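Local coordinates for protein bacteriorhodopsin (Nanosalina sp., PDB 6EYU) that pumps protons inward across the membrane, as a light-driven xenorhodopsin that carries a bound retinal, at residues 57-62 against 74-79. Sequence-based numbering, arbitrary orientation.
Sequences LMYTNF and YMDWMV. With RET (retinal), chain D; MUN ([(2~{S})-2,3-bis(oxidanyl)propyl] (~{E})-undec-2-enoate), chain B.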
ATOM      1  N   LEU A  57       2.554 -13.721  10.815  1.00 51.59           N
ATOM      2  CA  LEU A  57       1.503 -14.173   9.913  1.00 58.02           C
ATOM      3  C   LEU A  57       2.098 -14.718   8.620  1.00 59.19           C
ATOM      4  O   LEU A  57       1.810 -15.846   8.221  1.00 65.45           O
ATOM      5  CB  LEU A  57       0.538 -13.028   9.604  1.00 58.96           C
ATOM      6  CG  LEU A  57      -0.550 -12.818  10.660  1.00 59.35           C
ATOM      7  CD1 LEU A  57      -1.443 -11.643  10.294  1.00 63.33           C
ATOM      8  CD2 LEU A  57      -1.369 -14.088  10.832  1.00 62.74           C
ATOM      9  N   MET A  58       2.976 -13.936   7.999  1.00 57.38           N
ATOM     10  CA  MET A  58       3.499 -14.278   6.683  1.00 62.50           C
ATOM     11  C   MET A  58       4.253 -15.603   6.734  1.00 60.42           C
ATOM     12  O   MET A  58       4.280 -16.347   5.752  1.00 59.30           O
ATOM     13  CB  MET A  58       4.423 -13.170   6.171  1.00 68.28           C
ATOM     14  CG  MET A  58       3.697 -11.898   5.760  1.00 71.12           C
ATOM     15  SD  MET A  58       2.074 -12.217   5.044  1.00 70.94           S
ATOM     16  CE  MET A  58       2.522 -13.152   3.584  1.00 77.76           C
ATOM     17  N   TYR A  59       4.770 -15.944   7.910  1.00 63.22           N
ATOM     18  CA  TYR A  59       5.618 -17.123   8.055  1.00 62.01           C
ATOM     19  C   TYR A  59       4.786 -18.393   8.216  1.00 60.50           C
ATOM     20  O   TYR A  59       5.305 -19.502   8.084  1.00 54.50           O
ATOM     21  CB  TYR A  59       6.560 -16.964   9.250  1.00 64.05           C
ATOM     22  CG  TYR A  59       7.934 -16.448   8.882  1.00 66.73           C
ATOM     23  CD1 TYR A  59       8.091 -15.201   8.292  1.00 71.43           C
ATOM     24  CD2 TYR A  59       9.074 -17.192   9.155  1.00 68.46           C
ATOM     25  CE1 TYR A  59       9.347 -14.698   8.010  1.00 78.12           C
ATOM     26  CE2 TYR A  59      10.335 -16.695   8.881  1.00 72.74           C
ATOM     27  CZ  TYR A  59      10.465 -15.446   8.312  1.00 77.37           C
ATOM     28  OH  TYR A  59      11.716 -14.961   8.005  1.00 73.53           O
ATOM     29  N   THR A  60       3.493 -18.229   8.475  1.00 63.84           N
ATOM     30  CA  THR A  60       2.577 -19.364   8.510  1.00 63.27           C
ATOM     31  C   THR A  60       2.465 -20.006   7.131  1.00 63.60           C
ATOM     32  O   THR A  60       1.904 -21.092   6.986  1.00 62.35           O
ATOM     33  CB  THR A  60       1.171 -18.944   8.976  1.00 67.53           C
ATOM     34  OG1 THR A  60       0.663 -17.913   8.120  1.00 60.20           O
ATOM     35  CG2 THR A  60       1.209 -18.439  10.411  1.00 72.67           C
ATOM     36  N   ASN A  61       3.033 -19.346   6.125  1.00 63.35           N
ATOM     37  CA  ASN A  61       2.981 -19.852   4.759  1.00 61.75           C
ATOM     38  C   ASN A  61       4.105 -20.851   4.497  1.00 59.65           C
ATOM     39  O   ASN A  61       4.128 -21.509   3.457  1.00 62.99           O
ATOM     40  CB  ASN A  61       3.071 -18.697   3.759  1.00 63.88           C
ATOM     41  CG  ASN A  61       1.777 -17.915   3.654  1.00 62.35           C
ATOM     42  OD1 ASN A  61       0.759 -18.435   3.198  1.00 72.70           O
ATOM     43  ND2 ASN A  61       1.822 -16.642   4.034  1.00 59.26           N
ATOM     44  N   PHE A  62       4.986 -21.023   5.478  1.00 58.22           N
ATOM     45  CA  PHE A  62       5.951 -22.116   5.447  1.00 61.08           C
ATOM     46  C   PHE A  62       5.411 -23.347   6.170  1.00 62.09           C
ATOM     47  O   PHE A  62       5.820 -24.472   5.882  1.00 65.47           O
ATOM     48  CB  PHE A  62       7.277 -21.681   6.076  1.00 63.85           C
ATOM     49  CG  PHE A  62       7.928 -20.522   5.376  1.00 62.33           C
ATOM     50  CD1 PHE A  62       8.254 -20.602   4.032  1.00 68.07           C
ATOM     51  CD2 PHE A  62       8.250 -19.369   6.072  1.00 59.38           C
ATOM     52  CE1 PHE A  62       8.849 -19.533   3.385  1.00 68.92           C
ATOM     53  CE2 PHE A  62       8.844 -18.298   5.431  1.00 60.18           C
ATOM     54  CZ  PHE A  62       9.143 -18.380   4.085  1.00 65.42           C
ATOM     55  N   TYR A  74       9.307 -12.044   1.082  1.00 54.59           N
ATOM     56  CA  TYR A  74       9.082 -10.753   0.441  1.00 56.61           C
ATOM     57  C   TYR A  74       7.784 -10.125   0.937  1.00 53.56           C
ATOM     58  O   TYR A  74       7.737  -8.932   1.240  1.00 49.59           O
ATOM     59  CB  TYR A  74       9.032 -10.914  -1.079  1.00 58.84           C
ATOM     60  CG  TYR A  74      10.248 -11.598  -1.659  1.00 57.95           C
ATOM     61  CD1 TYR A  74      11.519 -11.069  -1.474  1.00 58.53           C
ATOM     62  CD2 TYR A  74      10.142 -12.838  -2.274  1.00 59.54           C
ATOM     63  CE1 TYR A  74      12.641 -11.722  -1.946  1.00 62.73           C
ATOM     64  CE2 TYR A  74      11.258 -13.499  -2.751  1.00 63.20           C
ATOM     65  CZ  TYR A  74      12.504 -12.935  -2.586  1.00 63.05           C
ATOM     66  OH  TYR A  74      13.618 -13.587  -3.064  1.00 65.55           O
ATOM     67  N   MET A  75       6.733 -10.934   1.020  1.00 56.46           N
ATOM     68  CA  MET A  75       5.458 -10.477   1.559  1.00 59.90           C
ATOM     69  C   MET A  75       5.639  -9.963   2.984  1.00 57.85           C
ATOM     70  O   MET A  75       4.952  -9.036   3.411  1.00 65.68           O
ATOM     71  CB  MET A  75       4.437 -11.616   1.545  1.00 67.64           C
ATOM     72  CG  MET A  75       4.151 -12.172   0.159  1.00 75.13           C
ATOM     73  SD  MET A  75       3.773 -10.884  -1.044  1.00 87.01           S
ATOM     74  CE  MET A  75       2.083 -10.491  -0.599  1.00 90.31           C
ATOM     75  N   ASP A  76       6.591 -10.550   3.702  1.00 54.59           N
ATOM     76  CA  ASP A  76       6.877 -10.145   5.073  1.00 53.25           C
ATOM     77  C   ASP A  76       7.657  -8.836   5.098  1.00 53.53           C
ATOM     78  O   ASP A  76       7.180  -7.827   5.619  1.00 51.13           O
ATOM     79  CB  ASP A  76       7.674 -11.235   5.792  1.00 56.81           C
ATOM     80  CG  ASP A  76       7.992 -10.874   7.229  1.00 57.68           C
ATOM     81  OD1 ASP A  76       7.810  -9.696   7.602  1.00 58.37           O
ATOM     82  OD2 ASP A  76       8.413 -11.770   7.990  1.00 62.40           O
ATOM     83  N   TRP A  77       8.891  -8.881   4.606  1.00 55.62           N
ATOM     84  CA  TRP A  77       9.787  -7.732   4.673  1.00 55.04           C
ATOM     85  C   TRP A  77       9.184  -6.551   3.928  1.00 56.13           C
ATOM     86  O   TRP A  77       9.473  -5.394   4.238  1.00 55.13           O
ATOM     87  CB  TRP A  77      11.145  -8.088   4.068  1.00 63.75           C
ATOM     88  CG  TRP A  77      11.692  -9.381   4.577  1.00 60.09           C
ATOM     89  CD1 TRP A  77      11.315 -10.036   5.712  1.00 53.91           C
ATOM     90  CD2 TRP A  77      12.631 -10.237   3.916  1.00 58.35           C
ATOM     91  NE1 TRP A  77      12.011 -11.214   5.834  1.00 57.68           N
ATOM     92  CE2 TRP A  77      12.828 -11.360   4.743  1.00 59.16           C
ATOM     93  CE3 TRP A  77      13.346 -10.150   2.717  1.00 55.60           C
ATOM     94  CZ2 TRP A  77      13.731 -12.371   4.427  1.00 63.64           C
ATOM     95  CZ3 TRP A  77      14.233 -11.162   2.398  1.00 61.01           C
ATOM     96  CH2 TRP A  77      14.413 -12.262   3.247  1.00 64.01           C
ATOM     97  N   MET A  78       8.212  -6.848   3.074  1.00 60.55           N
ATOM     98  CA  MET A  78       7.610  -5.844   2.211  1.00 56.91           C
ATOM     99  C   MET A  78       6.927  -4.759   3.035  1.00 56.85           C
ATOM    100  O   MET A  78       6.887  -3.597   2.630  1.00 53.67           O
ATOM    101  CB  MET A  78       6.597  -6.505   1.277  1.00 65.24           C
ATOM    102  CG  MET A  78       5.621  -5.540   0.626  1.00 67.83           C
ATOM    103  SD  MET A  78       4.605  -6.369  -0.610  1.00 76.29           S
ATOM    104  CE  MET A  78       5.539  -7.880  -0.833  1.00 69.33           C
ATOM    105  N   VAL A  79       6.433  -5.126   4.214  1.00 55.60           N
ATOM    106  CA  VAL A  79       5.825  -4.146   5.109  1.00 53.57           C
ATOM    107  C   VAL A  79       6.473  -4.128   6.493  1.00 49.25           C
ATOM    108  O   VAL A  79       6.488  -3.091   7.158  1.00 47.33           O
ATOM    109  CB  VAL A  79       4.306  -4.369   5.260  1.00 58.35           C
ATOM    110  CG1 VAL A  79       3.859  -5.588   4.466  1.00 63.74           C
ATOM    111  CG2 VAL A  79       3.927  -4.502   6.726  1.00 56.95           C
TER
HETATM  112  C1  RET D 301      16.699  -8.697  -0.503  1.00 64.32           C
HETATM  113  C2  RET D 301      16.596  -8.744  -2.031  1.00 66.50           C
HETATM  114  C3  RET D 301      17.965  -8.591  -2.692  1.00 67.46           C
HETATM  115  C4  RET D 301      18.534  -7.205  -2.410  1.00 67.24           C
HETATM  116  C5  RET D 301      18.356  -6.836  -0.936  1.00 63.55           C
HETATM  117  C6  RET D 301      17.553  -7.502  -0.059  1.00 66.60           C
HETATM  118  C7  RET D 301      17.507  -7.072   1.325  1.00 64.69           C
HETATM  119  C8  RET D 301      16.680  -7.682   2.220  1.00 65.36           C
HETATM  120  C9  RET D 301      16.579  -7.162   3.559  1.00 63.83           C
HETATM  121  C10 RET D 301      15.779  -7.787   4.511  1.00 62.39           C
HETATM  122  C11 RET D 301      15.673  -7.406   5.867  1.00 61.23           C
HETATM  123  C12 RET D 301      14.724  -8.186   6.518  1.00 57.15           C
HETATM  124  C13 RET D 301      14.268  -7.998   7.842  1.00 60.26           C
HETATM  125  C14 RET D 301      13.291  -8.846   8.378  1.00 65.50           C
HETATM  126  C15 RET D 301      12.676  -8.714   9.619  1.00 68.99           C
HETATM  127  C16 RET D 301      15.305  -8.525   0.103  1.00 67.08           C
HETATM  128  C17 RET D 301      17.348  -9.978   0.024  1.00 61.41           C
HETATM  129  C18 RET D 301      19.160  -5.648  -0.404  1.00 59.91           C
HETATM  130  C19 RET D 301      17.398  -5.931   3.954  1.00 67.31           C
HETATM  131  C20 RET D 301      14.864  -6.880   8.701  1.00 58.25           C
HETATM  132  CAR MUN B 310      -0.021 -10.533   1.418  1.00 97.37           C
HETATM  133  CAQ MUN B 310      -0.776 -10.115   0.156  1.00 91.89           C
HETATM  134  CAP MUN B 310      -0.721  -8.593   0.009  1.00 94.58           C
HETATM  135  CAO MUN B 310      -1.394  -8.186  -1.303  1.00104.87           C
HETATM  136  CAN MUN B 310      -1.195  -9.292  -2.342  1.00108.19           C
HETATM  137  CAM MUN B 310      -2.554  -9.720  -2.900  1.00 89.37           C
HETATM  138  CAK MUN B 310      -2.396 -11.024  -3.687  1.00 87.95           C
HETATM  139  CAH MUN B 310      -3.138 -10.912  -5.022  1.00 82.74           C
HETATM  140  CAF MUN B 310      -4.531 -11.537  -4.893  1.00 82.77           C
HETATM  141  CAC MUN B 310      -4.636 -13.017  -5.275  1.00 78.10           C
HETATM  142  CAA MUN B 310      -3.702 -13.482  -6.397  1.00 81.64           C
HETATM  143  OAD MUN B 310      -2.642 -12.899  -6.619  1.00118.04           O
HETATM  144  OAB MUN B 310      -4.073 -14.641  -7.006  1.00 79.50           O
HETATM  145  CAE MUN B 310      -2.917 -15.413  -7.345  1.00 78.49           C
HETATM  146  CAG MUN B 310      -3.321 -16.876  -7.550  1.00 84.82           C
HETATM  147  OAJ MUN B 310      -3.955 -17.366  -6.366  1.00 86.53           O
HETATM  148  CAI MUN B 310      -4.293 -16.978  -8.728  1.00 90.75           C
HETATM  149  OAL MUN B 310      -4.894 -18.276  -8.740  1.00 97.96           O
HETATM  150  O   HOH W   1      11.178 -12.298   8.572  1.00 88.85           O
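M58 and D76 mark the nearest approach of two neighbouring helices in the seven-helix bundle of a microbial rhodopsin, their CA atoms 5.6 Å apart. The helices carrying 57-62 and 74-79 run antiparallel, at 169° with axes 9.1 Å apart, and no direct hydrogen bond joins the two segments. Buried polar groups at such an interface can be linked through water instead, and this pair is a worked example. M58 supplies the apolar part: its CB lies against CB of D76 at 3.8 Å and its CG against CA of D76 at 3.7 Å, while M75, one residue earlier, belongs to the pocket of a bound monoacylglycerol. D76 reaches past this contact because its CG stands anti to the backbone N (chi1 -180°), which carries the carboxylate to the edge of the Y59 ring, the two planes nearly perpendicular at 84°. A single water then ties three side chains together, donating to OH of Y59 at 2.8 Å and to OD2 of D76 at 2.9 Å while accepting from NE1 of W77. Second partners hold the first two, since Y59 OH also bonds the carbonyl of L205 on helix 198-230 and D76 OD2 bonds S55. The W77 indole meets this water at its edge and gives one face to the retinal polyene. A leucine in place of W77 would probably leave the water without its N-H donor and the polyene without that flat wall. Where the pyrrole part of the indole faces the polyene, CD1 of W77 lies 3.5 Å from C14 of the retinal.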